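Local coordinates for protein acyl-CoA dehydrogenase (Slackia heliotrinireducens, PDB 4RM7) that belongs to the acyl-CoA dehydrogenase family, with helical N- and C-terminal domains around a beta-rich middle domain, in an assembly of four chains, at residues 66-71 and 96-101; 75-80 and 246-251; 265-270 and 338-343. All coordinates share one frame; numbering follows the deposited sequence.

Interaction 1 (66-71 and 96-101)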
loop_
_atom_site.group_PDB
_atom_site.type_symbol
_atom_site.label_atom_id
_atom_site.label_comp_id
_atom_site.label_asym_id
_atom_site.label_seq_id
_atom_site.Cartn_x
_atom_site.Cartn_y
_atom_site.Cartn_z
ATOM N N ARG A 66 -30.200 31.464 -4.352
ATOM C CA ARG A 66 -29.885 30.943 -3.021
ATOM C C ARG A 66 -28.449 30.430 -2.946
ATOM O O ARG A 66 -27.653 30.871 -2.119
ATOM C CB ARG A 66 -30.849 29.822 -2.635
ATOM C CG ARG A 66 -32.310 30.133 -2.899
ATOM C CD ARG A 66 -33.201 28.950 -2.558
ATOM N NE ARG A 66 -32.794 27.724 -3.246
ATOM C CZ ARG A 66 -33.311 27.301 -4.399
ATOM N NH1 ARG A 66 -34.256 28.011 -5.003
ATOM N NH2 ARG A 66 -32.883 26.167 -4.949
ATOM N N THR A 67 -28.120 29.491 -3.821
ATOM C CA THR A 67 -26.797 28.881 -3.820
ATOM C C THR A 67 -26.152 28.907 -5.205
ATOM O O THR A 67 -26.825 29.116 -6.216
ATOM C CB THR A 67 -26.867 27.422 -3.350
ATOM O OG1 THR A 67 -27.512 26.639 -4.360
ATOM C CG2 THR A 67 -27.657 27.312 -2.057
ATOM N N TYR A 68 -24.844 28.684 -5.245
ATOM C CA TYR A 68 -24.173 28.417 -6.503
ATOM C C TYR A 68 -24.513 26.998 -6.998
ATOM O O TYR A 68 -25.102 26.188 -6.271
ATOM C CB TYR A 68 -22.669 28.602 -6.344
ATOM C CG TYR A 68 -22.299 30.035 -6.051
ATOM C CD1 TYR A 68 -22.023 30.923 -7.086
ATOM C CD2 TYR A 68 -22.257 30.518 -4.743
ATOM C CE1 TYR A 68 -21.702 32.242 -6.829
ATOM C CE2 TYR A 68 -21.934 31.841 -4.478
ATOM C CZ TYR A 68 -21.664 32.694 -5.529
ATOM O OH TYR A 68 -21.344 34.006 -5.290
ATOM N N ASP A 69 -24.165 26.708 -8.245
ATOM C CA ASP A 69 -24.341 25.370 -8.787
ATOM C C ASP A 69 -23.004 24.629 -8.685
ATOM O O ASP A 69 -22.139 24.754 -9.569
ATOM C CB ASP A 69 -24.825 25.424 -10.235
ATOM C CG ASP A 69 -26.222 26.039 -10.377
ATOM O OD1 ASP A 69 -27.055 25.900 -9.445
ATOM O OD2 ASP A 69 -26.494 26.659 -11.436
ATOM N N LEU A 70 -22.843 23.863 -7.606
ATOM C CA LEU A 70 -21.546 23.281 -7.243
ATOM C C LEU A 70 -20.994 22.258 -8.259
ATOM O O LEU A 70 -19.806 22.283 -8.573
ATOM C CB LEU A 70 -21.634 22.629 -5.861
ATOM C CG LEU A 70 -20.290 22.244 -5.243
ATOM C CD1 LEU A 70 -19.368 23.426 -5.142
ATOM C CD2 LEU A 70 -20.493 21.693 -3.881
ATOM N N PHE A 71 -21.842 21.367 -8.763
ATOM C CA PHE A 71 -21.407 20.418 -9.778
ATOM C C PHE A 71 -20.860 21.170 -10.987
ATOM O O PHE A 71 -19.817 20.801 -11.524
ATOM C CB PHE A 71 -22.544 19.494 -10.203
ATOM C CG PHE A 71 -22.132 18.442 -11.192
ATOM C CD1 PHE A 71 -21.029 17.630 -10.944
ATOM C CD2 PHE A 71 -22.839 18.250 -12.370
ATOM C CE1 PHE A 71 -20.634 16.639 -11.864
ATOM C CE2 PHE A 71 -22.449 17.262 -13.306
ATOM C CZ PHE A 71 -21.350 16.456 -13.045
ATOM N N GLN A 96 -13.736 32.622 -1.976
ATOM C CA GLN A 96 -13.573 33.895 -1.286
ATOM C C GLN A 96 -14.774 34.775 -1.533
ATOM O O GLN A 96 -15.176 35.553 -0.674
ATOM C CB GLN A 96 -12.308 34.612 -1.745
ATOM C CG GLN A 96 -11.053 34.149 -1.050
ATOM C CD GLN A 96 -9.890 35.077 -1.321
ATOM O OE1 GLN A 96 -8.838 34.990 -0.674
ATOM N NE2 GLN A 96 -10.070 35.979 -2.291
ATOM N N LEU A 97 -15.329 34.638 -2.727
ATOM C CA LEU A 97 -16.511 35.368 -3.123
ATOM C C LEU A 97 -17.686 34.911 -2.294
ATOM O O LEU A 97 -18.431 35.711 -1.733
ATOM C CB LEU A 97 -16.806 35.145 -4.601
ATOM C CG LEU A 97 -17.898 36.068 -5.129
ATOM C CD1 LEU A 97 -17.558 37.515 -4.784
ATOM C CD2 LEU A 97 -18.090 35.889 -6.626
ATOM N N GLN A 98 -17.833 33.600 -2.225
ATOM C CA GLN A 98 -18.928 32.979 -1.505
ATOM C C GLN A 98 -18.895 33.336 -0.022
ATOM O O GLN A 98 -19.910 33.736 0.550
ATOM C CB GLN A 98 -18.871 31.474 -1.694
ATOM C CG GLN A 98 -20.110 30.758 -1.249
ATOM C CD GLN A 98 -20.154 29.347 -1.775
ATOM O OE1 GLN A 98 -19.483 29.018 -2.759
ATOM N NE2 GLN A 98 -20.928 28.493 -1.112
ATOM N N ILE A 99 -17.714 33.202 0.581
ATOM C CA ILE A 99 -17.497 33.542 1.982
ATOM C C ILE A 99 -17.777 35.016 2.284
ATOM O O ILE A 99 -18.391 35.345 3.303
ATOM C CB ILE A 99 -16.067 33.201 2.401
ATOM C CG1 ILE A 99 -15.920 31.696 2.562
ATOM C CG2 ILE A 99 -15.698 33.875 3.700
ATOM C CD1 ILE A 99 -14.504 31.282 2.846
ATOM N N LEU A 100 -17.341 35.904 1.401
ATOM C CA LEU A 100 -17.655 37.320 1.569
ATOM C C LEU A 100 -19.162 37.568 1.573
ATOM O O LEU A 100 -19.665 38.276 2.444
ATOM C CB LEU A 100 -17.010 38.173 0.475
ATOM C CG LEU A 100 -17.349 39.648 0.695
ATOM C CD1 LEU A 100 -16.734 40.091 1.984
ATOM C CD2 LEU A 100 -16.909 40.541 -0.446
ATOM N N GLU A 101 -19.876 36.991 0.605
ATOM C CA GLU A 101 -21.325 37.180 0.507
ATOM C C GLU A 101 -22.034 36.713 1.767
ATOM O O GLU A 101 -22.935 37.386 2.268
ATOM C CB GLU A 101 -21.901 36.439 -0.698
ATOM C CG GLU A 101 -21.616 37.098 -2.040
ATOM C CD GLU A 101 -22.145 36.296 -3.231
ATOM O OE1 GLU A 101 -22.477 35.101 -3.078
ATOM O OE2 GLU A 101 -22.229 36.869 -4.331
#

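Interaction 2 (75-80 and 246-251)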
loop_
_atom_site.group_PDB
_atom_site.type_symbol
_atom_site.label_atom_id
_atom_site.label_comp_id
_atom_site.label_asym_id
_atom_site.label_seq_id
_atom_site.Cartn_x
_atom_site.Cartn_y
_atom_site.Cartn_z
ATOM N N LEU A 75 -17.071 21.014 -12.590
ATOM C CA LEU A 75 -16.716 20.747 -13.977
ATOM C C LEU A 75 -15.789 21.846 -14.506
ATOM O O LEU A 75 -14.837 21.555 -15.234
ATOM C CB LEU A 75 -17.965 20.625 -14.853
ATOM C CG LEU A 75 -18.918 19.467 -14.542
ATOM C CD1 LEU A 75 -20.167 19.562 -15.425
ATOM C CD2 LEU A 75 -18.225 18.102 -14.707
ATOM N N VAL A 76 -16.047 23.098 -14.116
ATOM C CA VAL A 76 -15.220 24.215 -14.582
ATOM C C VAL A 76 -13.808 24.044 -14.036
ATOM O O VAL A 76 -12.840 24.022 -14.800
ATOM C CB VAL A 76 -15.805 25.591 -14.176
ATOM C CG1 VAL A 76 -14.786 26.685 -14.336
ATOM C CG2 VAL A 76 -17.020 25.931 -15.012
ATOM N N ILE A 77 -13.690 23.848 -12.728
ATOM C CA ILE A 77 -12.374 23.704 -12.098
ATOM C C ILE A 77 -11.613 22.462 -12.540
ATOM O O ILE A 77 -10.415 22.538 -12.808
ATOM C CB ILE A 77 -12.504 23.699 -10.587
ATOM C CG1 ILE A 77 -13.039 25.053 -10.134
ATOM C CG2 ILE A 77 -11.147 23.391 -9.919
ATOM C CD1 ILE A 77 -13.741 24.997 -8.826
ATOM N N GLU A 78 -12.297 21.326 -12.651
ATOM C CA GLU A 78 -11.625 20.108 -13.110
ATOM C C GLU A 78 -11.090 20.287 -14.540
ATOM O O GLU A 78 -9.971 19.887 -14.840
ATOM C CB GLU A 78 -12.559 18.894 -13.036
ATOM C CG GLU A 78 -12.075 17.684 -13.820
ATOM C CD GLU A 78 -13.124 16.565 -13.965
ATOM O OE1 GLU A 78 -14.334 16.862 -13.978
ATOM O OE2 GLU A 78 -12.735 15.375 -14.080
ATOM N N GLU A 79 -11.869 20.921 -15.411
ATOM C CA GLU A 79 -11.446 21.067 -16.794
ATOM C C GLU A 79 -10.284 22.045 -16.974
ATOM O O GLU A 79 -9.385 21.793 -17.776
ATOM C CB GLU A 79 -12.623 21.497 -17.677
ATOM C CG GLU A 79 -12.302 21.602 -19.189
ATOM C CD GLU A 79 -11.773 20.298 -19.852
ATOM O OE1 GLU A 79 -11.587 19.246 -19.186
ATOM O OE2 GLU A 79 -11.541 20.331 -21.076
ATOM N N LEU A 80 -10.287 23.151 -16.231
ATOM C CA LEU A 80 -9.216 24.130 -16.369
ATOM C C LEU A 80 -7.920 23.554 -15.802
ATOM O O LEU A 80 -6.842 23.793 -16.338
ATOM C CB LEU A 80 -9.582 25.444 -15.666
ATOM C CG LEU A 80 -10.728 26.160 -16.378
ATOM C CD1 LEU A 80 -11.089 27.417 -15.669
ATOM C CD2 LEU A 80 -10.365 26.442 -17.836
ATOM N N ARG A 246 -13.080 22.344 0.109
ATOM C CA ARG A 246 -12.569 20.998 -0.048
ATOM C C ARG A 246 -13.028 20.390 -1.371
ATOM O O ARG A 246 -12.254 19.703 -2.036
ATOM C CB ARG A 246 -13.004 20.114 1.111
ATOM C CG ARG A 246 -12.430 20.559 2.410
ATOM C CD ARG A 246 -12.652 19.588 3.501
ATOM N NE ARG A 246 -12.230 20.192 4.759
ATOM C CZ ARG A 246 -13.008 20.328 5.820
ATOM N NH1 ARG A 246 -14.253 19.878 5.796
ATOM N NH2 ARG A 246 -12.531 20.904 6.906
ATOM N N VAL A 247 -14.271 20.653 -1.764
ATOM C CA VAL A 247 -14.749 20.134 -3.038
ATOM C C VAL A 247 -13.936 20.743 -4.190
ATOM O O VAL A 247 -13.453 20.028 -5.069
ATOM C CB VAL A 247 -16.247 20.390 -3.237
ATOM C CG1 VAL A 247 -16.710 19.732 -4.521
ATOM C CG2 VAL A 247 -17.041 19.829 -2.037
ATOM N N PHE A 248 -13.758 22.056 -4.146
ATOM C CA PHE A 248 -12.940 22.771 -5.110
ATOM C C PHE A 248 -11.538 22.205 -5.210
ATOM O O PHE A 248 -11.035 21.976 -6.306
ATOM C CB PHE A 248 -12.861 24.248 -4.741
ATOM C CG PHE A 248 -14.148 24.973 -4.918
ATOM C CD1 PHE A 248 -15.192 24.384 -5.623
ATOM C CD2 PHE A 248 -14.327 26.244 -4.379
ATOM C CE1 PHE A 248 -16.383 25.052 -5.787
ATOM C CE2 PHE A 248 -15.524 26.925 -4.539
ATOM C CZ PHE A 248 -16.559 26.332 -5.236
ATOM N N THR A 249 -10.915 21.981 -4.063
ATOM C CA THR A 249 -9.547 21.495 -4.035
ATOM C C THR A 249 -9.446 20.091 -4.617
ATOM O O THR A 249 -8.508 19.761 -5.350
ATOM C CB THR A 249 -9.000 21.519 -2.612
ATOM O OG1 THR A 249 -8.763 22.874 -2.251
ATOM C CG2 THR A 249 -7.700 20.774 -2.521
ATOM N N CYS A 250 -10.444 19.270 -4.329
ATOM C CA CYS A 250 -10.439 17.918 -4.858
ATOM C C CYS A 250 -10.701 17.906 -6.369
ATOM O O CYS A 250 -10.071 17.140 -7.101
ATOM C CB CYS A 250 -11.441 17.046 -4.094
ATOM S SG CYS A 250 -10.861 16.750 -2.376
ATOM N N ALA A 251 -11.588 18.777 -6.840
ATOM C CA ALA A 251 -11.796 18.927 -8.273
ATOM C C ALA A 251 -10.498 19.365 -8.984
ATOM O O ALA A 251 -10.193 18.898 -10.086
ATOM C CB ALA A 251 -12.924 19.919 -8.540
#

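Interaction 3 (265-270 and 338-343)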
loop_
_atom_site.group_PDB
_atom_site.type_symbol
_atom_site.label_atom_id
_atom_site.label_comp_id
_atom_site.label_asym_id
_atom_site.label_seq_id
_atom_site.Cartn_x
_atom_site.Cartn_y
_atom_site.Cartn_z
ATOM N N VAL A 265 -0.187 8.300 -20.924
ATOM C CA VAL A 265 -0.765 7.546 -22.025
ATOM C C VAL A 265 -0.131 7.971 -23.359
ATOM O O VAL A 265 0.254 7.129 -24.164
ATOM C CB VAL A 265 -2.305 7.712 -22.072
ATOM C CG1 VAL A 265 -2.854 7.087 -23.314
ATOM C CG2 VAL A 265 -2.960 7.069 -20.829
ATOM N N ALA A 266 0.022 9.267 -23.580
ATOM C CA ALA A 266 0.599 9.719 -24.837
ATOM C C ALA A 266 2.046 9.233 -24.985
ATOM O O ALA A 266 2.480 8.846 -26.078
ATOM C CB ALA A 266 0.529 11.227 -24.952
ATOM N N TRP A 267 2.784 9.239 -23.881
ATOM C CA TRP A 267 4.147 8.738 -23.894
ATOM C C TRP A 267 4.149 7.246 -24.186
ATOM O O TRP A 267 4.917 6.763 -25.003
ATOM C CB TRP A 267 4.834 9.002 -22.557
ATOM C CG TRP A 267 6.235 8.473 -22.487
ATOM C CD1 TRP A 267 6.620 7.205 -22.147
ATOM C CD2 TRP A 267 7.440 9.200 -22.753
ATOM N NE1 TRP A 267 7.991 7.098 -22.191
ATOM C CE2 TRP A 267 8.518 8.308 -22.561
ATOM C CE3 TRP A 267 7.714 10.519 -23.151
ATOM C CZ2 TRP A 267 9.851 8.689 -22.758
ATOM C CZ3 TRP A 267 9.037 10.897 -23.342
ATOM C CH2 TRP A 267 10.088 9.985 -23.146
ATOM N N ALA A 268 3.274 6.527 -23.498
ATOM C CA ALA A 268 3.230 5.079 -23.582
ATOM C C ALA A 268 2.981 4.605 -25.008
ATOM O O ALA A 268 3.697 3.737 -25.489
ATOM C CB ALA A 268 2.153 4.525 -22.640
ATOM N N ARG A 269 1.975 5.159 -25.684
ATOM C CA ARG A 269 1.704 4.741 -27.060
ATOM C C ARG A 269 2.768 5.257 -28.014
ATOM O O ARG A 269 3.320 4.502 -28.812
ATOM C CB ARG A 269 0.321 5.193 -27.538
ATOM C CG ARG A 269 -0.066 6.587 -27.175
ATOM C CD ARG A 269 -1.095 7.125 -28.144
ATOM N NE ARG A 269 -2.044 6.095 -28.535
ATOM C CZ ARG A 269 -3.248 5.935 -27.995
ATOM N NH1 ARG A 269 -3.675 6.756 -27.037
ATOM N NH2 ARG A 269 -4.030 4.950 -28.431
ATOM N N GLY A 270 3.063 6.542 -27.922
ATOM C CA GLY A 270 4.069 7.134 -28.778
ATOM C C GLY A 270 5.403 6.422 -28.671
ATOM O O GLY A 270 5.912 5.874 -29.646
HETATM N N MSE A 338 5.039 10.042 -13.665
HETATM C CA MSE A 338 6.474 10.319 -13.743
HETATM C C MSE A 338 7.253 9.051 -14.010
HETATM O O MSE A 338 8.163 9.052 -14.828
HETATM C CB MSE A 338 7.011 10.944 -12.466
HETATM C CG MSE A 338 6.691 12.400 -12.279
HETATM SE SE MSE A 338 7.183 12.950 -10.477
HETATM C CE MSE A 338 9.070 12.470 -10.651
ATOM N N GLN A 339 6.898 7.967 -13.323
ATOM C CA GLN A 339 7.676 6.741 -13.443
ATOM C C GLN A 339 7.604 6.206 -14.871
ATOM O O GLN A 339 8.600 5.730 -15.406
ATOM C CB GLN A 339 7.202 5.681 -12.442
ATOM C CG GLN A 339 8.238 4.583 -12.206
ATOM C CD GLN A 339 9.465 5.100 -11.459
ATOM O OE1 GLN A 339 9.424 6.184 -10.871
ATOM N NE2 GLN A 339 10.557 4.325 -11.471
ATOM N N ILE A 340 6.434 6.327 -15.491
ATOM C CA ILE A 340 6.260 5.922 -16.868
ATOM C C ILE A 340 7.057 6.789 -17.844
ATOM O O ILE A 340 7.614 6.260 -18.801
ATOM C CB ILE A 340 4.769 5.927 -17.271
ATOM C CG1 ILE A 340 4.029 4.780 -16.579
ATOM C CG2 ILE A 340 4.615 5.728 -18.741
ATOM C CD1 ILE A 340 2.526 4.952 -16.592
ATOM N N LEU A 341 7.131 8.099 -17.617
ATOM C CA LEU A 341 7.895 8.970 -18.527
ATOM C C LEU A 341 9.401 8.784 -18.364
ATOM O O LEU A 341 10.171 9.225 -19.205
ATOM C CB LEU A 341 7.561 10.442 -18.319
ATOM C CG LEU A 341 6.123 10.943 -18.413
ATOM C CD1 LEU A 341 6.111 12.436 -18.285
ATOM C CD2 LEU A 341 5.500 10.586 -19.695
ATOM N N GLY A 342 9.810 8.133 -17.280
ATOM C CA GLY A 342 11.199 7.761 -17.073
ATOM C C GLY A 342 12.010 8.919 -16.525
ATOM O O GLY A 342 11.449 9.844 -15.944
ATOM N N GLY A 343 13.324 8.871 -16.741
ATOM C CA GLY A 343 14.256 9.857 -16.213
ATOM C C GLY A 343 13.906 11.297 -16.520
ATOM O O GLY A 343 13.865 12.127 -15.613
#

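Interaction 1 (66-71 and 96-101)
Tyr68 and Glu101 form a buried hydrogen bond inside the helical N-terminal domain, where the loop leading into helix 70-84 reaches the side of helix 90-103. The backbones stay well apart, with the CA atoms of Tyr68 and Gln98 8.6 Å from each other, and the tyrosine side chain spans the gap. Its CG sits anti to its own carbonyl carbon (chi1 -66°), which sends the ring out toward the helix. There the phenol OH donates to Glu101 OE1 at 2.7 Å. The carboxylate, at the end of an extended chain, comes to meet it from the opposite direction. Its plane is nearly parallel to the ring, 16° away, and OE1 lies at the ring's edge, close to its plane. The donor nevertheless stands 43° out of the carboxylate plane, so the oxygen is approached from above. Tyr68 OH is also 3.1 Å from Glu101 OE2.

Gln98 lies alongside the ring, its extended chain running the opposite way. Gln98 OE1 comes obliquely to within 3.7 Å of Tyr68 CD2, and Gln98 CG lies 3.9 Å from Tyr68 CE2. Leu97 brings the apolar CD2 methyl to 4.0 Å from Tyr68 OH.

The carboxylate has two further partners, since Arg62 forms a salt bridge to OE1 and Arg113, from helix 106-119, another to OE2. OE1 thus serves both the phenol and a guanidinium group, and the two arginines probably stabilise Glu101 as an anion, with the phenol as one more donor to a carboxylate that already has two cationic partners.

Interaction 2 (75-80 and 246-251)
The Phe248 ring is met obliquely by the terminal methyl of Ile77. Ile77 CD1 comes to 3.6 Å from Phe248 CD1 and 4.0 Å from Phe248 CE1, so the methyl sits nearest the CG-CD1-CE1 side of the ring. The two side chains cross at about a right angle. Around the same phenylalanine gather Leu70 and Gln73 from helix 70-84, with Gln91 and Leu94 from helix 90-103.

The second branch of Ile77 does a different job. CG2 stands anti to the backbone N and heads for the other helix's backbone and small side chain: it is 3.9 Å from Phe248 O and 4.1 Å from Ala251 CB. This is helix-helix packing that joins the N-terminal and C-terminal helical domains of the acyl-CoA dehydrogenase fold, helix 70-84 against the long helix 234-270. The axes of the two segments approach to 8.8 Å and run in roughly the same direction, crossing at -31°.

With only a methyl at Ala251, the backbones come close enough for the CA atoms of Glu78 and Ala251 to lie 5.0 Å apart. Here Glu78 CA makes a CA-H...O contact to Ala251 O at 3.6 Å, with 142° at the hydrogen. The extended Glu78 chain then leads its carboxylate away from 246-251, to a salt bridge between OE2 and Arg299 of helix 282-311.

Interaction 3 (265-270 and 338-343)
Ile340 is the first residue of 338-343 to reach Trp267, and it does so with both side chain and backbone. Its CG2 methyl packs 4.2 Å from Trp267 CD1, while Ile340 O approaches the pyrrole end of the indole obliquely, 3.5 Å from Trp267 NE1. Beyond the tryptophan, the isoleucine also rests on Lys287, Leu288 and Met291 of helix 282-311, so it wedges between two helices of the C-terminal helical bundle.

Leu341, the last residue of helix 316-341, lies across the indole. Its CA sits over the five-membered ring, 4.0 Å from that ring's centroid and only 5° off the normal, a CH-pi contact made by a backbone carbon. On the same face Leu341 O stands above the six-membered part, offset toward the rim and 3.6 Å from Trp267 CZ2. The side chain continues along the indole's root: Leu341 CD2 lies 3.6 Å from Trp267 CG and is packed against Trp267 CB as well. With CG anti to its backbone N (chi1 178°) the indole is carried out toward 338-343, and chi2 turns its face to Leu341.

Gly342 then leaves the helix with positive phi (82°), its N making weak bonds back to Met338 O and Gln339 O, and the chain turns off past the tryptophan. Other subunits border the contact: Gln339 hydrogen-bonds to Arg360 and Glu370 of a second subunit, and Arg269 to the backbone O of Leu381 of a third.

The pairing across these segments is therefore apolar and CH-pi packing, a helix terminus laid against an indole, with Leu341 O lying over the pi face and not in line with the indole N-H.

Overall arrangement
Interactions 1 and 2 are buried neighbours, their centres about 14 Å apart. They share helix 70-84 and touch directly where Leu70 CD1 meets Phe248 CE1 at 3.5 Å. Interaction 3 is partly buried and far from both, its centre about 39 Å from that of interaction 1, on the opposite side of the chain's centre, beside two other subunits. Helix 234-270 links it to interaction 2, one contact using the middle of the helix and the other its C-terminal end. The chemistry follows the place: a polar, arginine-flanked bond within the N-terminal domain, apolar interdomain packing nearest the centre, and an indole face against a helix end toward the subunit boundary.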